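Local coordinates for ABC transporter sugar binding protein (Xanthomonas axonopodis pv. citri, PDB 3UOR) that probably binds maltose or a related sugar in the periplasm and hands it to an ABC transporter for import, at residues P84-L89 with W318-Y323; F97-T102 with N129-T134; R155-S160 with M173-R178; R207-H212 with G216-A221. One frame throughout, in Å; residues are numbered along the deposited sequence.

Interaction 1 of 4, residues P84-L89 with W318-Y323; sequences PDVCQL and WKLIEY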
loop_
_atom_site.group_PDB
_atom_site.type_symbol
_atom_site.label_atom_id
_atom_site.label_comp_id
_atom_site.label_asym_id
_atom_site.label_seq_id
_atom_site.Cartn_x
_atom_site.Cartn_y
_atom_site.Cartn_z
ATOM N N PRO A 84 -1.311 -23.139 -7.602
ATOM C CA PRO A 84 -2.612 -22.939 -8.240
ATOM C C PRO A 84 -2.413 -22.311 -9.609
ATOM O O PRO A 84 -1.285 -21.980 -9.966
ATOM C CB PRO A 84 -3.299 -21.954 -7.302
ATOM C CG PRO A 84 -2.169 -21.176 -6.710
ATOM C CD PRO A 84 -1.028 -22.130 -6.568
ATOM N N ASP A 85 -3.490 -22.150 -10.368
ATOM C CA ASP A 85 -3.412 -21.498 -11.672
ATOM C C ASP A 85 -3.352 -19.996 -11.513
ATOM O O ASP A 85 -2.476 -19.334 -12.069
ATOM C CB ASP A 85 -4.630 -21.861 -12.514
ATOM C CG ASP A 85 -4.837 -23.359 -12.604
ATOM O OD1 ASP A 85 -5.823 -23.868 -12.025
ATOM O OD2 ASP A 85 -3.989 -24.024 -13.227
ATOM N N VAL A 86 -4.298 -19.460 -10.756
ATOM C CA VAL A 86 -4.337 -18.034 -10.506
ATOM C C VAL A 86 -4.095 -17.766 -9.022
ATOM O O VAL A 86 -4.500 -18.546 -8.153
ATOM C CB VAL A 86 -5.664 -17.437 -10.978
ATOM C CG1 VAL A 86 -5.722 -15.937 -10.672
ATOM C CG2 VAL A 86 -5.829 -17.696 -12.466
ATOM N N CYS A 87 -3.405 -16.673 -8.731
ATOM C CA CYS A 87 -3.050 -16.386 -7.353
ATOM C C CYS A 87 -2.992 -14.891 -7.080
ATOM O O CYS A 87 -2.447 -14.112 -7.874
ATOM C CB CYS A 87 -1.706 -17.031 -7.013
ATOM S SG CYS A 87 -1.277 -16.979 -5.259
ATOM N N GLN A 88 -3.549 -14.502 -5.941
ATOM C CA GLN A 88 -3.398 -13.154 -5.418
ATOM C C GLN A 88 -2.008 -13.042 -4.787
ATOM O O GLN A 88 -1.638 -13.862 -3.939
ATOM C CB GLN A 88 -4.456 -12.896 -4.345
ATOM C CG GLN A 88 -4.241 -11.609 -3.588
ATOM C CD GLN A 88 -5.127 -11.474 -2.373
ATOM O OE1 GLN A 88 -5.950 -12.341 -2.085
ATOM N NE2 GLN A 88 -4.962 -10.368 -1.643
ATOM N N LEU A 89 -1.233 -12.046 -5.202
ATOM C CA LEU A 89 0.116 -11.851 -4.663
ATOM C C LEU A 89 0.277 -10.421 -4.185
ATOM O O LEU A 89 0.096 -9.475 -4.960
ATOM C CB LEU A 89 1.174 -12.134 -5.735
ATOM C CG LEU A 89 2.291 -13.125 -5.428
ATOM C CD1 LEU A 89 1.729 -14.420 -4.890
ATOM C CD2 LEU A 89 3.106 -13.385 -6.665
ATOM N N TRP A 318 -6.436 -16.597 -17.576
ATOM C CA TRP A 318 -6.423 -15.211 -17.992
ATOM C C TRP A 318 -7.829 -14.616 -17.993
ATOM O O TRP A 318 -8.022 -13.479 -17.585
ATOM C CB TRP A 318 -5.813 -15.034 -19.375
ATOM C CG TRP A 318 -6.085 -13.653 -19.858
ATOM C CD1 TRP A 318 -6.959 -13.278 -20.838
ATOM C CD2 TRP A 318 -5.533 -12.443 -19.330
ATOM N NE1 TRP A 318 -6.963 -11.904 -20.971
ATOM C CE2 TRP A 318 -6.092 -11.372 -20.057
ATOM C CE3 TRP A 318 -4.599 -12.161 -18.325
ATOM C CZ2 TRP A 318 -5.751 -10.042 -19.810
ATOM C CZ3 TRP A 318 -4.264 -10.846 -18.080
ATOM C CH2 TRP A 318 -4.839 -9.801 -18.821
ATOM N N LYS A 319 -8.814 -15.370 -18.468
ATOM C CA LYS A 319 -10.187 -14.847 -18.522
ATOM C C LYS A 319 -10.681 -14.454 -17.135
ATOM O O LYS A 319 -11.374 -13.452 -16.974
ATOM C CB LYS A 319 -11.154 -15.863 -19.148
ATOM C CG LYS A 319 -10.969 -16.078 -20.651
ATOM C CD LYS A 319 -11.930 -17.152 -21.154
ATOM C CE LYS A 319 -11.822 -17.390 -22.662
ATOM N NZ LYS A 319 -12.649 -16.422 -23.437
ATOM N N LEU A 320 -10.335 -15.252 -16.133
ATOM C CA LEU A 320 -10.718 -14.927 -14.771
ATOM C C LEU A 320 -10.092 -13.597 -14.336
ATOM O O LEU A 320 -10.740 -12.774 -13.684
ATOM C CB LEU A 320 -10.321 -16.049 -13.813
ATOM C CG LEU A 320 -10.382 -15.668 -12.345
ATOM C CD1 LEU A 320 -11.779 -15.258 -11.951
ATOM C CD2 LEU A 320 -9.897 -16.818 -11.489
ATOM N N ILE A 321 -8.841 -13.371 -14.717
ATOM C CA ILE A 321 -8.139 -12.170 -14.271
ATOM C C ILE A 321 -8.710 -10.951 -14.967
ATOM O O ILE A 321 -8.865 -9.875 -14.370
ATOM C CB ILE A 321 -6.632 -12.248 -14.536
ATOM C CG1 ILE A 321 -5.967 -13.223 -13.561
ATOM C CG2 ILE A 321 -5.999 -10.889 -14.350
ATOM C CD1 ILE A 321 -4.478 -13.313 -13.745
ATOM N N GLU A 322 -9.045 -11.145 -16.233
ATOM C CA GLU A 322 -9.634 -10.112 -17.051
ATOM C C GLU A 322 -10.977 -9.712 -16.475
ATOM O O GLU A 322 -11.278 -8.527 -16.386
ATOM C CB GLU A 322 -9.812 -10.624 -18.476
ATOM C CG GLU A 322 -10.070 -9.529 -19.474
ATOM C CD GLU A 322 -10.227 -10.071 -20.883
ATOM O OE1 GLU A 322 -11.245 -10.740 -21.147
ATOM O OE2 GLU A 322 -9.341 -9.823 -21.717
ATOM N N TYR A 323 -11.775 -10.703 -16.079
ATOM C CA TYR A 323 -13.073 -10.454 -15.448
ATOM C C TYR A 323 -12.894 -9.577 -14.208
ATOM O O TYR A 323 -13.614 -8.593 -14.021
ATOM C CB TYR A 323 -13.752 -11.774 -15.070
ATOM C CG TYR A 323 -15.016 -11.621 -14.245
ATOM C CD1 TYR A 323 -16.247 -11.396 -14.848
ATOM C CD2 TYR A 323 -14.973 -11.713 -12.863
ATOM C CE1 TYR A 323 -17.401 -11.257 -14.086
ATOM C CE2 TYR A 323 -16.113 -11.569 -12.091
ATOM C CZ TYR A 323 -17.320 -11.341 -12.702
ATOM O OH TYR A 323 -18.442 -11.200 -11.915
#

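Interaction 2 of 4, residues F97-T102 with N129-T134; sequences FALLDT and NLVDGT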
loop_
_atom_site.group_PDB
_atom_site.type_symbol
_atom_site.label_atom_id
_atom_site.label_comp_id
_atom_site.label_asym_id
_atom_site.label_seq_id
_atom_site.Cartn_x
_atom_site.Cartn_y
_atom_site.Cartn_z
ATOM N N PHE A 97 8.898 -14.066 -6.611
ATOM C CA PHE A 97 8.343 -15.129 -7.440
ATOM C C PHE A 97 8.738 -14.990 -8.911
ATOM O O PHE A 97 8.836 -15.985 -9.628
ATOM C CB PHE A 97 6.838 -15.277 -7.217
ATOM C CG PHE A 97 6.510 -15.834 -5.862
ATOM C CD1 PHE A 97 6.339 -17.199 -5.680
ATOM C CD2 PHE A 97 6.433 -15.003 -4.760
ATOM C CE1 PHE A 97 6.069 -17.727 -4.415
ATOM C CE2 PHE A 97 6.163 -15.522 -3.482
ATOM C CZ PHE A 97 5.985 -16.881 -3.313
ATOM N N ALA A 98 9.003 -13.762 -9.348
ATOM C CA ALA A 98 9.480 -13.536 -10.709
ATOM C C ALA A 98 10.904 -14.062 -10.873
ATOM O O ALA A 98 11.207 -14.794 -11.817
ATOM C CB ALA A 98 9.417 -12.062 -11.065
ATOM N N LEU A 99 11.779 -13.697 -9.945
ATOM C CA LEU A 99 13.167 -14.130 -10.029
ATOM C C LEU A 99 13.335 -15.624 -9.704
ATOM O O LEU A 99 14.350 -16.230 -10.039
ATOM C CB LEU A 99 14.074 -13.215 -9.194
ATOM C CG LEU A 99 13.888 -11.746 -9.631
ATOM C CD1 LEU A 99 14.772 -10.790 -8.850
ATOM C CD2 LEU A 99 14.113 -11.561 -11.135
ATOM N N LEU A 100 12.323 -16.222 -9.087
ATOM C CA LEU A 100 12.262 -17.675 -8.965
ATOM C C LEU A 100 11.719 -18.303 -10.258
ATOM O O LEU A 100 11.517 -19.516 -10.331
ATOM C CB LEU A 100 11.337 -18.055 -7.818
ATOM C CG LEU A 100 11.936 -18.817 -6.650
ATOM C CD1 LEU A 100 13.278 -18.229 -6.308
ATOM C CD2 LEU A 100 10.989 -18.755 -5.467
ATOM N N ASP A 101 11.449 -17.470 -11.263
ATOM C CA ASP A 101 10.894 -17.931 -12.540
ATOM C C ASP A 101 9.609 -18.771 -12.404
ATOM O O ASP A 101 9.418 -19.750 -13.120
ATOM C CB ASP A 101 11.959 -18.690 -13.355
ATOM C CG ASP A 101 11.526 -18.953 -14.796
ATOM O OD1 ASP A 101 10.871 -18.074 -15.404
ATOM O OD2 ASP A 101 11.849 -20.043 -15.328
ATOM N N THR A 102 8.711 -18.378 -11.509
ATOM C CA THR A 102 7.445 -19.094 -11.368
ATOM C C THR A 102 6.291 -18.374 -12.058
ATOM O O THR A 102 5.165 -18.884 -12.117
ATOM C CB THR A 102 7.048 -19.233 -9.894
ATOM O OG1 THR A 102 6.815 -17.924 -9.336
ATOM C CG2 THR A 102 8.143 -19.951 -9.111
ATOM N N ASN A 129 4.124 -4.073 -10.995
ATOM C CA ASN A 129 4.080 -5.413 -11.586
ATOM C C ASN A 129 5.189 -5.650 -12.595
ATOM O O ASN A 129 5.265 -6.706 -13.207
ATOM C CB ASN A 129 2.727 -5.685 -12.233
ATOM C CG ASN A 129 1.647 -5.931 -11.217
ATOM O OD1 ASN A 129 1.028 -6.985 -11.207
ATOM N ND2 ASN A 129 1.425 -4.968 -10.346
ATOM N N LEU A 130 6.037 -4.651 -12.787
ATOM C CA LEU A 130 7.118 -4.774 -13.756
ATOM C C LEU A 130 8.403 -5.141 -13.032
ATOM O O LEU A 130 8.823 -4.465 -12.093
ATOM C CB LEU A 130 7.298 -3.468 -14.521
ATOM C CG LEU A 130 6.233 -3.210 -15.583
ATOM C CD1 LEU A 130 6.313 -1.772 -16.081
ATOM C CD2 LEU A 130 6.430 -4.199 -16.723
ATOM N N VAL A 131 9.007 -6.240 -13.445
ATOM C CA VAL A 131 10.235 -6.673 -12.818
ATOM C C VAL A 131 11.288 -6.815 -13.889
ATOM O O VAL A 131 11.224 -7.725 -14.726
ATOM C CB VAL A 131 10.060 -7.992 -12.060
ATOM C CG1 VAL A 131 11.403 -8.478 -11.564
ATOM C CG2 VAL A 131 9.102 -7.804 -10.898
ATOM N N ASP A 132 12.237 -5.886 -13.885
ATOM C CA ASP A 132 13.308 -5.930 -14.845
ATOM C C ASP A 132 12.731 -5.720 -16.235
ATOM O O ASP A 132 13.143 -6.379 -17.190
ATOM C CB ASP A 132 13.993 -7.293 -14.780
ATOM C CG ASP A 132 15.432 -7.237 -15.217
ATOM O OD1 ASP A 132 16.183 -6.422 -14.632
ATOM O OD2 ASP A 132 15.811 -8.005 -16.132
ATOM N N GLY A 133 11.758 -4.822 -16.336
ATOM C CA GLY A 133 11.163 -4.486 -17.615
ATOM C C GLY A 133 10.166 -5.501 -18.147
ATOM O O GLY A 133 9.625 -5.332 -19.245
ATOM N N THR A 134 9.911 -6.556 -17.379
ATOM C CA THR A 134 8.965 -7.585 -17.808
ATOM C C THR A 134 7.723 -7.611 -16.911
ATOM O O THR A 134 7.841 -7.614 -15.696
ATOM C CB THR A 134 9.633 -8.984 -17.843
ATOM O OG1 THR A 134 10.715 -8.970 -18.782
ATOM C CG2 THR A 134 8.632 -10.050 -18.273
#

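Interaction 3 of 4, residues R155-S160 with M173-R178; sequences REAGYS and MAAIKR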
loop_
_atom_site.group_PDB
_atom_site.type_symbol
_atom_site.label_atom_id
_atom_site.label_comp_id
_atom_site.label_asym_id
_atom_site.label_seq_id
_atom_site.Cartn_x
_atom_site.Cartn_y
_atom_site.Cartn_z
ATOM N N ARG A 155 -11.549 22.793 11.709
ATOM C CA ARG A 155 -12.214 24.095 11.704
ATOM C C ARG A 155 -11.982 24.855 13.018
ATOM O O ARG A 155 -11.761 26.070 13.015
ATOM C CB ARG A 155 -13.724 23.923 11.410
ATOM C CG ARG A 155 -14.574 25.201 11.596
ATOM C CD ARG A 155 -16.020 25.006 11.135
ATOM N NE ARG A 155 -16.490 23.634 11.297
ATOM C CZ ARG A 155 -16.695 22.792 10.285
ATOM N NH1 ARG A 155 -16.477 23.206 9.036
ATOM N NH2 ARG A 155 -17.118 21.538 10.516
ATOM N N GLU A 156 -11.993 24.142 14.139
ATOM C CA GLU A 156 -11.741 24.791 15.418
ATOM C C GLU A 156 -10.333 25.345 15.483
ATOM O O GLU A 156 -10.098 26.376 16.106
ATOM C CB GLU A 156 -12.040 23.853 16.585
ATOM C CG GLU A 156 -13.545 23.584 16.683
ATOM C CD GLU A 156 -13.901 22.459 17.627
ATOM O OE1 GLU A 156 -13.040 22.054 18.444
ATOM O OE2 GLU A 156 -15.056 21.989 17.548
ATOM N N ALA A 157 -9.400 24.687 14.806
ATOM C CA ALA A 157 -8.039 25.196 14.780
ATOM C C ALA A 157 -7.914 26.315 13.747
ATOM O O ALA A 157 -6.848 26.906 13.591
ATOM C CB ALA A 157 -7.046 24.080 14.499
ATOM N N GLY A 158 -9.004 26.602 13.032
ATOM C CA GLY A 158 -9.034 27.759 12.154
ATOM C C GLY A 158 -9.166 27.463 10.672
ATOM O O GLY A 158 -9.308 28.385 9.876
ATOM N N TYR A 159 -9.151 26.187 10.298
ATOM C CA TYR A 159 -9.021 25.824 8.890
ATOM C C TYR A 159 -10.207 25.123 8.282
ATOM O O TYR A 159 -10.800 24.240 8.894
ATOM C CB TYR A 159 -7.805 24.930 8.698
ATOM C CG TYR A 159 -6.487 25.587 9.002
ATOM C CD1 TYR A 159 -5.984 25.612 10.297
ATOM C CD2 TYR A 159 -5.724 26.151 7.981
ATOM C CE1 TYR A 159 -4.753 26.211 10.582
ATOM C CE2 TYR A 159 -4.493 26.741 8.244
ATOM C CZ TYR A 159 -4.007 26.768 9.549
ATOM O OH TYR A 159 -2.781 27.357 9.808
ATOM N N SER A 160 -10.520 25.499 7.043
ATOM C CA SER A 160 -11.514 24.796 6.258
ATOM C C SER A 160 -10.846 23.895 5.216
ATOM O O SER A 160 -11.482 22.992 4.683
ATOM C CB SER A 160 -12.418 25.792 5.537
ATOM O OG SER A 160 -11.748 26.369 4.428
ATOM N N MET A 173 -0.874 21.435 12.146
ATOM C CA MET A 173 -0.685 20.597 13.328
ATOM C C MET A 173 -0.361 21.440 14.554
ATOM O O MET A 173 -0.861 21.170 15.640
ATOM C CB MET A 173 0.372 19.506 13.101
ATOM C CG MET A 173 -0.131 18.378 12.169
ATOM S SD MET A 173 1.074 17.050 11.981
ATOM C CE MET A 173 2.435 17.895 11.159
ATOM N N ALA A 174 0.464 22.463 14.389
ATOM C CA ALA A 174 0.803 23.307 15.542
ATOM C C ALA A 174 -0.470 24.020 15.994
ATOM O O ALA A 174 -0.709 24.192 17.187
ATOM C CB ALA A 174 1.890 24.310 15.187
ATOM N N ALA A 175 -1.314 24.395 15.033
ATOM C CA ALA A 175 -2.529 25.133 15.363
ATOM C C ALA A 175 -3.495 24.232 16.149
ATOM O O ALA A 175 -4.151 24.671 17.095
ATOM C CB ALA A 175 -3.191 25.702 14.097
ATOM N N ILE A 176 -3.551 22.962 15.779
ATOM C CA ILE A 176 -4.417 22.009 16.479
ATOM C C ILE A 176 -3.877 21.748 17.877
ATOM O O ILE A 176 -4.627 21.672 18.852
ATOM C CB ILE A 176 -4.525 20.675 15.695
ATOM C CG1 ILE A 176 -5.249 20.906 14.370
ATOM C CG2 ILE A 176 -5.225 19.620 16.518
ATOM C CD1 ILE A 176 -5.373 19.683 13.490
ATOM N N LYS A 177 -2.559 21.628 17.971
ATOM C CA LYS A 177 -1.923 21.336 19.240
ATOM C C LYS A 177 -2.206 22.459 20.248
ATOM O O LYS A 177 -2.546 22.190 21.402
ATOM C CB LYS A 177 -0.423 21.114 19.052
ATOM C CG LYS A 177 0.334 20.758 20.349
ATOM C CD LYS A 177 -0.024 19.365 20.851
ATOM C CE LYS A 177 0.777 19.044 22.101
ATOM N NZ LYS A 177 0.657 17.617 22.476
ATOM N N ARG A 178 -2.092 23.714 19.818
ATOM C CA ARG A 178 -2.482 24.829 20.687
ATOM C C ARG A 178 -3.913 24.650 21.173
ATOM O O ARG A 178 -4.195 24.790 22.348
ATOM C CB ARG A 178 -2.362 26.172 19.965
ATOM C CG ARG A 178 -0.932 26.573 19.666
ATOM C CD ARG A 178 -0.842 28.041 19.279
ATOM N NE ARG A 178 -1.518 28.352 18.023
ATOM C CZ ARG A 178 -0.958 28.232 16.820
ATOM N NH1 ARG A 178 0.290 27.786 16.702
ATOM N NH2 ARG A 178 -1.651 28.554 15.731
#

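Interaction 4 of 4, residues R207-H212 with G216-A221; sequences RLLRDH and GNFRGA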
loop_
_atom_site.group_PDB
_atom_site.type_symbol
_atom_site.label_atom_id
_atom_site.label_comp_id
_atom_site.label_asym_id
_atom_site.label_seq_id
_atom_site.Cartn_x
_atom_site.Cartn_y
_atom_site.Cartn_z
ATOM N N ARG A 207 16.152 7.742 -4.769
ATOM C CA ARG A 207 15.717 6.380 -4.533
ATOM C C ARG A 207 16.269 5.916 -3.169
ATOM O O ARG A 207 17.339 6.356 -2.754
ATOM C CB ARG A 207 16.290 5.541 -5.668
ATOM C CG ARG A 207 15.714 4.165 -5.872
ATOM C CD ARG A 207 16.444 3.490 -7.041
ATOM N NE ARG A 207 15.987 2.126 -7.238
ATOM C CZ ARG A 207 14.736 1.805 -7.538
ATOM N NH1 ARG A 207 13.831 2.763 -7.690
ATOM N NH2 ARG A 207 14.394 0.531 -7.702
ATOM N N LEU A 208 15.533 5.053 -2.471
ATOM C CA LEU A 208 15.959 4.540 -1.167
ATOM C C LEU A 208 17.105 3.524 -1.237
ATOM O O LEU A 208 17.739 3.233 -0.221
ATOM C CB LEU A 208 14.767 3.951 -0.420
ATOM C CG LEU A 208 13.843 5.014 0.168
ATOM C CD1 LEU A 208 12.619 4.389 0.793
ATOM C CD2 LEU A 208 14.596 5.854 1.200
ATOM N N LEU A 209 17.368 2.968 -2.420
ATOM C CA LEU A 209 18.556 2.120 -2.623
ATOM C C LEU A 209 19.382 2.739 -3.736
ATOM O O LEU A 209 18.896 3.609 -4.459
ATOM C CB LEU A 209 18.154 0.697 -3.027
ATOM C CG LEU A 209 17.255 -0.056 -2.047
ATOM C CD1 LEU A 209 16.985 -1.463 -2.586
ATOM C CD2 LEU A 209 17.940 -0.120 -0.670
ATOM N N ARG A 210 20.621 2.301 -3.892
ATOM C CA ARG A 210 21.467 2.873 -4.931
ATOM C C ARG A 210 22.336 1.812 -5.565
ATOM O O ARG A 210 22.448 0.694 -5.053
ATOM C CB ARG A 210 22.365 3.971 -4.363
ATOM C CG ARG A 210 23.304 3.454 -3.255
ATOM C CD ARG A 210 24.078 4.581 -2.587
ATOM N NE ARG A 210 24.869 4.067 -1.481
ATOM C CZ ARG A 210 26.054 3.489 -1.627
ATOM N NH1 ARG A 210 26.577 3.365 -2.840
ATOM N NH2 ARG A 210 26.710 3.026 -0.562
ATOM N N ASP A 211 22.948 2.184 -6.685
ATOM C CA ASP A 211 23.934 1.359 -7.369
ATOM C C ASP A 211 23.395 -0.037 -7.670
ATOM O O ASP A 211 23.833 -1.033 -7.089
ATOM C CB ASP A 211 25.239 1.301 -6.569
ATOM C CG ASP A 211 26.341 0.559 -7.308
ATOM O OD1 ASP A 211 27.230 -0.018 -6.646
ATOM O OD2 ASP A 211 26.315 0.547 -8.558
ATOM N N HIS A 212 22.440 -0.086 -8.588
ATOM C CA HIS A 212 21.807 -1.324 -9.018
ATOM C C HIS A 212 21.049 -1.955 -7.870
ATOM O O HIS A 212 20.856 -3.176 -7.829
ATOM C CB HIS A 212 22.827 -2.297 -9.607
ATOM C CG HIS A 212 23.466 -1.803 -10.862
ATOM N ND1 HIS A 212 24.731 -1.255 -10.887
ATOM C CD2 HIS A 212 23.005 -1.746 -12.134
ATOM C CE1 HIS A 212 25.029 -0.903 -12.125
ATOM N NE2 HIS A 212 24.000 -1.192 -12.901
ATOM N N GLY A 216 22.174 0.289 0.366
ATOM C CA GLY A 216 21.173 1.170 0.935
ATOM C C GLY A 216 21.516 2.606 0.578
ATOM O O GLY A 216 22.677 2.930 0.393
ATOM N N ASN A 217 20.512 3.463 0.461
ATOM C CA ASN A 217 20.757 4.865 0.194
ATOM C C ASN A 217 20.033 5.695 1.220
ATOM O O ASN A 217 19.560 6.788 0.906
ATOM C CB ASN A 217 20.274 5.266 -1.205
ATOM C CG ASN A 217 20.752 6.655 -1.605
ATOM O OD1 ASN A 217 21.876 7.033 -1.318
ATOM N ND2 ASN A 217 19.896 7.412 -2.276
ATOM N N PHE A 218 19.950 5.186 2.445
ATOM C CA PHE A 218 19.266 5.906 3.511
ATOM C C PHE A 218 20.077 7.096 4.014
ATOM O O PHE A 218 19.532 8.027 4.621
ATOM C CB PHE A 218 18.828 4.952 4.624
ATOM C CG PHE A 218 17.778 3.963 4.173
ATOM C CD1 PHE A 218 16.430 4.240 4.333
ATOM C CD2 PHE A 218 18.143 2.785 3.548
ATOM C CE1 PHE A 218 15.452 3.346 3.901
ATOM C CE2 PHE A 218 17.184 1.886 3.116
ATOM C CZ PHE A 218 15.831 2.168 3.288
ATOM N N ARG A 219 21.373 7.091 3.719
ATOM C CA ARG A 219 22.208 8.262 3.973
ATOM C C ARG A 219 21.993 9.386 2.951
ATOM O O ARG A 219 22.550 10.487 3.084
ATOM C CB ARG A 219 23.683 7.863 3.990
ATOM C CG ARG A 219 24.138 7.260 5.330
ATOM C CD ARG A 219 25.548 6.736 5.218
ATOM N NE ARG A 219 25.619 5.613 4.293
ATOM C CZ ARG A 219 26.744 4.997 3.967
ATOM N NH1 ARG A 219 27.895 5.410 4.486
ATOM N NH2 ARG A 219 26.716 3.980 3.118
ATOM N N GLY A 220 21.213 9.102 1.914
ATOM C CA GLY A 220 20.932 10.100 0.884
ATOM C C GLY A 220 20.099 11.256 1.409
ATOM O O GLY A 220 19.470 11.142 2.470
ATOM N N ALA A 221 20.092 12.368 0.671
ATOM C CA ALA A 221 19.335 13.560 1.076
ATOM C C ALA A 221 17.850 13.299 1.309
ATOM O O ALA A 221 17.253 13.825 2.244
ATOM C CB ALA A 221 19.524 14.705 0.057
HETATM O O HOH W 1 25.029 2.263 1.642
#

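Interaction 1 of 4, residues P84-L89 with W318-Y323
Val86, at the start of strand 86-90, meets Leu320 and Ile321 of helix 314-324 by dividing its two methyl groups between them, a small example of how a helix is seated on a sheet by a branched side chain. With CG1 anti to the backbone N (chi1 178°), CG2 lies beside that nitrogen, and the two branches fan out toward the helix. CG1 of Val86 reaches CG1 of Ile321 at 4.0 Å, and the two side chains cross at a slant. CG2 of Val86 approaches CD2 of Leu320 at 4.3 Å, a looser touch. Ile321 holds its CG1 beside its own backbone N (chi1 -73°), which brings that arm, rather than the CG2 methyl, up to the valine. No hydrogen bond joins the segments; what they share is buried hydrocarbon, with Val86 and Ile321 still 7.9 Å apart at their CA atoms. One turn back, Trp318 points away from the strand and instead takes CB of Glu322 over one face of its indole. This is the helix-on-sheet packing of an alpha/beta domain. Strand 86-90 runs between strand 30-36, parallel to it, and strand 303-307, antiparallel. Leu320 leans on Phe34 of the first neighbour, Ile321 on Leu305 and Ile307 of the second, and farther round the helix Tyr323 reaches Asp50 and Phe51 of helix 39-52.

Interaction 2 of 4, residues F97-T102 with N129-T134
The backbones of Ala98 and Val131 pass with their CA atoms 7.2 Å apart where the end of helix 94-99 faces a beta hairpin, whose strands 130-131 and 134-150 are joined by a type I' turn from Val131 to Thr134. That tight turn illustrates how a two-residue hairpin loop presents one side chain to a helix: Val131 N and O both bond to Thr134, and Asp132 and Gly133 take positive phi between them. Val131 carries the contact. Its CG1 stands anti to the backbone N (chi1 173°) and enters the angle between two helix side chains. CB of Ala98 lies 4.1 Å from CG1 of Val131, close to the helix backbone. CD2 of Leu99 comes to the same methyl, also at 4.1 Å, from a side chain that slants across the valine. Leu99 does not set out toward the hairpin; its CD2 branch closes the gap. The touch is purely apolar, buried at Ala98 and Val131 and exposed at Leu99, while Tyr136 of strand 134-150 adds to the cover of Ala98. Just beyond, the helix ends in a Schellman motif, with Asp101 at positive phi and its carboxylate in a salt bridge to Lys309. Thr102 then doubles the grip on the last turn: its N and its OG1 both bond to Phe97 O, the hydroxyl at 2.8 Å from above the carbonyl plane.

Interaction 3 of 4, residues R155-S160 with M173-R178
Ala157 and Ala175 face each other with their CB atoms 4.2 Å apart, and beside them CB of Ala157 presses on CG1 of Ile176 at 3.6 Å. Small residues at a meeting point let two backbones come close, and here the CA atoms of Ala157 and Ile176 are only 5.1 Å apart. Ile176 keeps CG1 beside its backbone N (chi1 -66°), which lays that arm alongside the alanine methyl. The third participant is Tyr159, whose ring approaches edge on: its CE1 lies 3.9 Å from CB of Ala175, and that methyl sits near the plane of the ring instead of over a face. The same methyl also lies 3.9 Å from Ala157 O, so the alanine carbonyl and the tyrosine rim meet it from neighbouring directions. The side-chain contacts are all apolar, and no hydrogen bond crosses between the segments. The next shell places the two sides in the fold. Ile176 also packs on Ala260 and Phe261 of strand 259-264, while one residue on, Lys177 bonds to the carbonyl oxygens of Arg184 and Gly237 and makes a cation-pi contact with Tyr185. On the other side Gly158, with phi 115°, turns the chain out of helix 151-156 between the two residues that touch, its N bonded to Arg155 O. The whole is a Schellman helix end packed on the side of the following helix, 166-180, in an alpha/beta lobe.

Interaction 4 of 4, residues R207-H212 with G216-A221
Asn217 sets its amide across the side chain of Arg210 where a short antiparallel hairpin, strands 209-210 and 215-216, runs into a type I turn from Asn217 to Gly220 that leads to helix 221-235. The two side chains cross at about a right angle, with amide and guanidinium planes 75° apart, and OD1 of Asn217 lies 3.5 Å from CD of Arg210. Holding CG anti to its backbone N (chi1 -169°), Asn217 sends ND2 to Arg207 O at 2.8 Å, with an N-H...O angle of 175° and the acceptor in the amide plane. Its backbone N meanwhile bonds to Leu208 O at 2.9 Å. One residue thus ties down two successive carbonyls of the opposite segment, a case of a backbone bond and a side-chain bond from one residue working together beside a very short sheet. Phe218 meets the same stretch differently: Leu208 O stands over one face of its ring, and CD2 of Leu208 touches CE1 of Phe218 at 3.8 Å, the two side chains slanting across each other. The ring also packs on Leu405 and Val409 of helix 398-412. At the outer edge Arg210 and Arg219 bring like charges near one another, although Arg219 has a salt bridge to Asp406. A water bridges the two, 2.9 Å from Arg210 NH2 and 2.8 Å from Arg219 NH2, accepting from both.

In the fold
Interactions 1 and 2 belong together: helix 94-99 follows strand 86-90 in the chain, both interactions reach the main sheet, and CD2 of Leu89 touches CD2 of Phe97 at 4.2 Å. Each is a buried contact made of hydrocarbon alone, built round one valine. Interaction 3, about 47 Å away from either between centres and on the other side of the chain's centre, is also apolar but only partly buried, relying on an alanine at a helix end set against an alanine within the next helix. Interaction 4 departs from all three. Its segments are near neighbours in sequence, and backbone carbonyls, an amide, arginines and water do much of the work, with leucines and a phenylalanine on the inner side.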